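Local coordinates for protein restriction endonuclease EcoP15I, modification subunit (Escherichia coli, PDB 4ZCF) that methylates the second adenine of the DNA site 5'-CAGCAG-3' at N6 using S-adenosyl-L-methionine, and joins the Res subunit for DNA restriction, at residues Asp101-Glu115 / Ile178-Arg190. Numbering follows the deposited sequence.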
loop_
_atom_site.group_PDB
_atom_site.type_symbol
_atom_site.label_atom_id
_atom_site.label_comp_id
_atom_site.label_asym_id
_atom_site.label_seq_id
_atom_site.Cartn_x
_atom_site.Cartn_y
_atom_site.Cartn_z
ATOM N N ASP A 101 20.148 1.477 -16.250
ATOM C CA ASP A 101 19.391 0.478 -15.502
ATOM C C ASP A 101 18.549 1.240 -14.512
ATOM O O ASP A 101 19.080 2.099 -13.808
ATOM C CB ASP A 101 20.358 -0.465 -14.774
ATOM C CG ASP A 101 19.727 -1.532 -13.910
ATOM O OD1 ASP A 101 18.778 -2.203 -14.388
ATOM O OD2 ASP A 101 20.230 -1.752 -12.787
ATOM N N ASN A 102 17.222 0.998 -14.525
ATOM C CA ASN A 102 16.252 1.679 -13.662
ATOM C C ASN A 102 16.531 1.484 -12.167
ATOM O O ASN A 102 16.378 2.447 -11.409
ATOM C CB ASN A 102 14.811 1.309 -14.040
ATOM C CG ASN A 102 14.546 -0.177 -14.181
ATOM O OD1 ASN A 102 15.108 -1.027 -13.481
ATOM N ND2 ASN A 102 13.667 -0.524 -15.086
ATOM N N LEU A 103 16.977 0.265 -11.749
ATOM C CA LEU A 103 17.320 -0.033 -10.349
ATOM C C LEU A 103 18.472 0.827 -9.874
ATOM O O LEU A 103 18.400 1.416 -8.780
ATOM C CB LEU A 103 17.638 -1.527 -10.141
ATOM C CG LEU A 103 17.896 -1.988 -8.688
ATOM C CD1 LEU A 103 16.794 -1.521 -7.740
ATOM C CD2 LEU A 103 18.103 -3.489 -8.608
ATOM N N GLU A 104 19.523 0.930 -10.716
ATOM C CA GLU A 104 20.705 1.753 -10.463
ATOM C C GLU A 104 20.320 3.247 -10.438
ATOM O O GLU A 104 20.705 3.976 -9.508
ATOM C CB GLU A 104 21.773 1.455 -11.526
ATOM C CG GLU A 104 23.136 2.049 -11.210
ATOM C CD GLU A 104 23.958 1.435 -10.091
ATOM O OE1 GLU A 104 23.568 0.373 -9.554
ATOM O OE2 GLU A 104 25.024 2.010 -9.778
ATOM N N VAL A 105 19.491 3.674 -11.420
ATOM C CA VAL A 105 18.979 5.050 -11.502
ATOM C C VAL A 105 18.132 5.447 -10.276
ATOM O O VAL A 105 18.309 6.543 -9.764
ATOM C CB VAL A 105 18.293 5.360 -12.848
ATOM C CG1 VAL A 105 17.627 6.722 -12.817
ATOM C CG2 VAL A 105 19.281 5.263 -14.012
ATOM N N LEU A 106 17.257 4.557 -9.788
ATOM C CA LEU A 106 16.411 4.802 -8.604
ATOM C C LEU A 106 17.256 4.919 -7.339
ATOM O O LEU A 106 16.983 5.792 -6.526
ATOM C CB LEU A 106 15.349 3.700 -8.426
ATOM C CG LEU A 106 14.200 3.634 -9.416
ATOM C CD1 LEU A 106 13.447 2.342 -9.263
ATOM C CD2 LEU A 106 13.284 4.815 -9.259
ATOM N N LYS A 107 18.316 4.078 -7.195
ATOM C CA LYS A 107 19.263 4.158 -6.071
ATOM C C LYS A 107 19.960 5.524 -5.985
ATOM O O LYS A 107 20.183 6.004 -4.867
ATOM C CB LYS A 107 20.298 3.039 -6.122
ATOM C CG LYS A 107 19.741 1.667 -5.756
ATOM C CD LYS A 107 20.807 0.621 -5.953
ATOM C CE LYS A 107 20.337 -0.750 -5.571
ATOM N NZ LYS A 107 21.401 -1.759 -5.823
ATOM N N HIS A 108 20.271 6.174 -7.140
ATOM C CA HIS A 108 20.889 7.518 -7.143
ATOM C C HIS A 108 19.872 8.619 -6.717
ATOM O O HIS A 108 20.275 9.722 -6.296
ATOM C CB HIS A 108 21.459 7.871 -8.535
ATOM C CG HIS A 108 22.754 7.199 -8.893
ATOM N ND1 HIS A 108 23.958 7.688 -8.462
ATOM C CD2 HIS A 108 22.982 6.134 -9.696
ATOM C CE1 HIS A 108 24.873 6.880 -8.961
ATOM N NE2 HIS A 108 24.330 5.923 -9.699
ATOM N N MET A 109 18.557 8.338 -6.866
ATOM C CA MET A 109 17.505 9.331 -6.574
ATOM C C MET A 109 17.150 9.457 -5.101
ATOM O O MET A 109 16.664 10.502 -4.683
ATOM C CB MET A 109 16.246 9.058 -7.400
ATOM C CG MET A 109 16.503 9.060 -8.898
ATOM S SD MET A 109 15.053 8.702 -9.921
ATOM C CE MET A 109 13.931 10.045 -9.403
ATOM N N VAL A 110 17.406 8.399 -4.324
ATOM C CA VAL A 110 17.089 8.262 -2.900
ATOM C C VAL A 110 17.454 9.455 -2.024
ATOM O O VAL A 110 16.595 9.945 -1.284
ATOM C CB VAL A 110 17.541 6.893 -2.344
ATOM C CG1 VAL A 110 17.325 6.805 -0.840
ATOM C CG2 VAL A 110 16.808 5.753 -3.051
ATOM N N ASN A 111 18.700 9.963 -2.134
ATOM C CA ASN A 111 19.119 11.118 -1.330
ATOM C C ASN A 111 18.387 12.380 -1.661
ATOM O O ASN A 111 18.235 13.220 -0.776
ATOM C CB ASN A 111 20.618 11.363 -1.426
ATOM C CG ASN A 111 21.473 10.230 -0.920
ATOM O OD1 ASN A 111 20.992 9.177 -0.477
ATOM N ND2 ASN A 111 22.779 10.432 -0.991
ATOM N N ALA A 112 17.935 12.540 -2.921
ATOM C CA ALA A 112 17.256 13.772 -3.342
ATOM C C ALA A 112 15.735 13.667 -3.483
ATOM O O ALA A 112 15.041 14.640 -3.193
ATOM C CB ALA A 112 17.887 14.312 -4.634
ATOM N N TYR A 113 15.234 12.486 -3.917
ATOM C CA TYR A 113 13.840 12.181 -4.252
ATOM C C TYR A 113 13.026 11.370 -3.276
ATOM O O TYR A 113 11.840 11.152 -3.524
ATOM C CB TYR A 113 13.724 11.630 -5.686
ATOM C CG TYR A 113 14.147 12.666 -6.704
ATOM C CD1 TYR A 113 13.241 13.598 -7.193
ATOM C CD2 TYR A 113 15.486 12.794 -7.084
ATOM C CE1 TYR A 113 13.638 14.584 -8.093
ATOM C CE2 TYR A 113 15.898 13.800 -7.946
ATOM C CZ TYR A 113 14.971 14.680 -8.464
ATOM O OH TYR A 113 15.369 15.637 -9.364
ATOM N N ALA A 114 13.613 10.826 -2.245
ATOM C CA ALA A 114 12.820 10.330 -1.158
ATOM C C ALA A 114 12.326 11.506 -0.383
ATOM O O ALA A 114 13.057 12.440 -0.227
ATOM C CB ALA A 114 13.670 9.452 -0.292
ATOM N N GLU A 115 11.131 11.472 0.177
ATOM C CA GLU A 115 9.926 10.970 -0.424
ATOM C C GLU A 115 9.267 12.148 -1.088
ATOM O O GLU A 115 8.636 12.930 -0.437
ATOM C CB GLU A 115 9.000 10.503 0.700
ATOM C CG GLU A 115 9.688 10.037 1.985
ATOM C CD GLU A 115 8.792 9.935 3.207
ATOM O OE1 GLU A 115 8.270 10.947 3.663
ATOM O OE2 GLU A 115 8.643 8.840 3.759
ATOM N N ILE A 178 11.339 -7.722 -10.473
ATOM C CA ILE A 178 10.604 -6.542 -9.950
ATOM C C ILE A 178 10.856 -6.141 -8.513
ATOM O O ILE A 178 10.855 -4.944 -8.246
ATOM C CB ILE A 178 9.087 -6.440 -10.311
ATOM C CG1 ILE A 178 8.337 -7.731 -10.003
ATOM C CG2 ILE A 178 8.851 -5.984 -11.767
ATOM C CD1 ILE A 178 7.875 -7.896 -8.589
ATOM N N TYR A 179 10.956 -7.117 -7.568
ATOM C CA TYR A 179 11.156 -6.843 -6.136
ATOM C C TYR A 179 12.088 -5.651 -5.808
ATOM O O TYR A 179 11.624 -4.734 -5.104
ATOM C CB TYR A 179 11.567 -8.109 -5.334
ATOM C CG TYR A 179 11.704 -7.857 -3.839
ATOM C CD1 TYR A 179 12.841 -7.248 -3.315
ATOM C CD2 TYR A 179 10.670 -8.174 -2.958
ATOM C CE1 TYR A 179 12.932 -6.918 -1.967
ATOM C CE2 TYR A 179 10.764 -7.876 -1.598
ATOM C CZ TYR A 179 11.901 -7.247 -1.108
ATOM O OH TYR A 179 12.027 -6.921 0.224
ATOM N N PRO A 180 13.397 -5.627 -6.218
ATOM C CA PRO A 180 14.260 -4.523 -5.783
ATOM C C PRO A 180 13.854 -3.173 -6.358
ATOM O O PRO A 180 14.092 -2.134 -5.731
ATOM C CB PRO A 180 15.640 -4.973 -6.228
ATOM C CG PRO A 180 15.391 -5.853 -7.401
ATOM C CD PRO A 180 14.168 -6.605 -7.024
ATOM N N ARG A 181 13.240 -3.191 -7.543
ATOM C CA ARG A 181 12.742 -2.001 -8.232
ATOM C C ARG A 181 11.559 -1.351 -7.473
ATOM O O ARG A 181 11.621 -0.158 -7.136
ATOM C CB ARG A 181 12.419 -2.352 -9.685
ATOM C CG ARG A 181 13.703 -2.582 -10.489
ATOM C CD ARG A 181 13.529 -3.497 -11.665
ATOM N NE ARG A 181 14.754 -3.569 -12.466
ATOM C CZ ARG A 181 15.784 -4.368 -12.202
ATOM N NH1 ARG A 181 15.743 -5.202 -11.160
ATOM N NH2 ARG A 181 16.871 -4.330 -12.961
ATOM N N LEU A 182 10.562 -2.179 -7.081
ATOM C CA LEU A 182 9.398 -1.781 -6.283
ATOM C C LEU A 182 9.822 -1.396 -4.883
ATOM O O LEU A 182 9.244 -0.472 -4.305
ATOM C CB LEU A 182 8.410 -2.948 -6.202
ATOM C CG LEU A 182 7.671 -3.368 -7.496
ATOM C CD1 LEU A 182 6.639 -4.393 -7.173
ATOM C CD2 LEU A 182 6.998 -2.160 -8.212
ATOM N N TYR A 183 10.847 -2.097 -4.329
ATOM C CA TYR A 183 11.392 -1.814 -3.013
ATOM C C TYR A 183 11.991 -0.415 -2.955
ATOM O O TYR A 183 11.630 0.349 -2.061
ATOM C CB TYR A 183 12.399 -2.906 -2.581
ATOM C CG TYR A 183 12.898 -2.733 -1.161
ATOM C CD1 TYR A 183 12.197 -3.271 -0.082
ATOM C CD2 TYR A 183 14.031 -1.967 -0.887
ATOM C CE1 TYR A 183 12.635 -3.084 1.235
ATOM C CE2 TYR A 183 14.463 -1.756 0.422
ATOM C CZ TYR A 183 13.783 -2.346 1.478
ATOM O OH TYR A 183 14.224 -2.149 2.764
ATOM N N ILE A 184 12.886 -0.068 -3.897
ATOM C CA ILE A 184 13.514 1.272 -3.967
ATOM C C ILE A 184 12.514 2.349 -4.311
ATOM O O ILE A 184 12.588 3.419 -3.733
ATOM C CB ILE A 184 14.789 1.348 -4.892
ATOM C CG1 ILE A 184 15.880 0.294 -4.492
ATOM C CG2 ILE A 184 15.375 2.784 -4.949
ATOM C CD1 ILE A 184 16.562 0.498 -3.074
ATOM N N ALA A 185 11.602 2.081 -5.274
ATOM C CA ALA A 185 10.570 3.029 -5.693
ATOM C C ALA A 185 9.733 3.469 -4.514
ATOM O O ALA A 185 9.480 4.669 -4.410
ATOM C CB ALA A 185 9.686 2.431 -6.777
ATOM N N ARG A 186 9.361 2.531 -3.582
ATOM C CA ARG A 186 8.545 2.867 -2.390
ATOM C C ARG A 186 9.141 4.033 -1.572
ATOM O O ARG A 186 8.407 4.897 -1.086
ATOM C CB ARG A 186 8.326 1.625 -1.499
ATOM C CG ARG A 186 7.343 1.829 -0.339
ATOM C CD ARG A 186 7.471 0.697 0.651
ATOM N NE ARG A 186 6.516 0.779 1.751
ATOM C CZ ARG A 186 6.750 1.405 2.900
ATOM N NH1 ARG A 186 7.894 2.051 3.092
ATOM N NH2 ARG A 186 5.830 1.415 3.857
ATOM N N GLU A 187 10.476 4.059 -1.471
ATOM C CA GLU A 187 11.270 5.048 -0.776
ATOM C C GLU A 187 11.094 6.448 -1.352
ATOM O O GLU A 187 11.125 7.418 -0.595
ATOM C CB GLU A 187 12.746 4.647 -0.825
ATOM C CG GLU A 187 13.040 3.204 -0.391
ATOM C CD GLU A 187 14.477 2.859 -0.042
ATOM O OE1 GLU A 187 15.280 3.793 0.183
ATOM O OE2 GLU A 187 14.790 1.649 0.059
ATOM N N LEU A 188 10.870 6.560 -2.684
ATOM C CA LEU A 188 10.728 7.844 -3.389
ATOM C C LEU A 188 9.364 8.467 -3.266
ATOM O O LEU A 188 9.199 9.675 -3.488
ATOM C CB LEU A 188 11.097 7.691 -4.868
ATOM C CG LEU A 188 12.499 7.121 -5.214
ATOM C CD1 LEU A 188 12.745 7.251 -6.700
ATOM C CD2 LEU A 188 13.632 7.824 -4.409
ATOM N N MET A 189 8.387 7.636 -2.866
ATOM C CA MET A 189 6.992 7.995 -2.719
ATOM C C MET A 189 6.722 8.831 -1.520
ATOM O O MET A 189 7.039 8.440 -0.400
ATOM C CB MET A 189 6.139 6.732 -2.645
ATOM C CG MET A 189 6.022 6.005 -3.956
ATOM S SD MET A 189 5.178 4.412 -3.850
ATOM C CE MET A 189 3.576 4.972 -3.432
ATOM N N ARG A 190 6.017 9.942 -1.740
ATOM C CA ARG A 190 5.476 10.828 -0.706
ATOM C C ARG A 190 4.475 9.960 0.100
ATOM O O ARG A 190 3.895 9.012 -0.457
ATOM C CB ARG A 190 4.689 11.934 -1.406
ATOM C CG ARG A 190 5.280 13.330 -1.340
ATOM C CD ARG A 190 4.685 14.252 -2.412
ATOM N NE ARG A 190 3.297 14.629 -2.133
ATOM C CZ ARG A 190 2.634 15.618 -2.740
ATOM N NH1 ARG A 190 3.225 16.345 -3.688
ATOM N NH2 ARG A 190 1.373 15.888 -2.406
#
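I184 and L188, one turn apart on helix 171-188, each push a knob into a hole of helix 102-113. I184 drops among L103, L106, K107 and V110: its CG2 comes 3.6 Å from L106 CB and also meets V110 CG2, while its CG1 meets L103 CD1. L188 fills the next hole, among L106, M109, V110 and Y113. With its CG anti to the carbonyl carbon (chi1 -56°), the fork reaches back to the neighbouring helix although CB sets off away from it; CD1 lies 3.6 Å from L106 CD2, and CD2 rests against V110 and Y113 CB. Helices 102-113 and 178-188 run nearly parallel, 19° apart, their axes 9.4 Å apart at closest approach.

Toward the N-terminal ends, L103 straddles the turn at P180, CD2 against the ring at P180 CB and CD1 over P180 O. L103 CB also sits over the centre of one face of the R181 guanidinium. The start of helix 102-113 meets that group at NE and NH2: R181 NE donates to N102 OD1 at 2.8 Å, with the amide turned 81° from the guanidinium plane. R181 NH2 forms a salt bridge with OD1 of D101 (3.2 Å), its hydrogen bond weak and bent; D101 is the N-cap residue, whose OD2 weakly caps E104 N.

At the other end the two segments leave their helices side by side, and E115 CA passes close to L188 O. L188 and R190 then bond through their backbones to V117 of strand 117-122, while M109 and Y113 lean on I465 of strand 461-468. The contact's nearest atom is about 17 Å from the bound DNA. Helix 102-113 links parallel strands 96-99 and 117-122, and helix 171-188 leads on to parallel strand 193-199, as in the Rossmann-like methyltransferase fold.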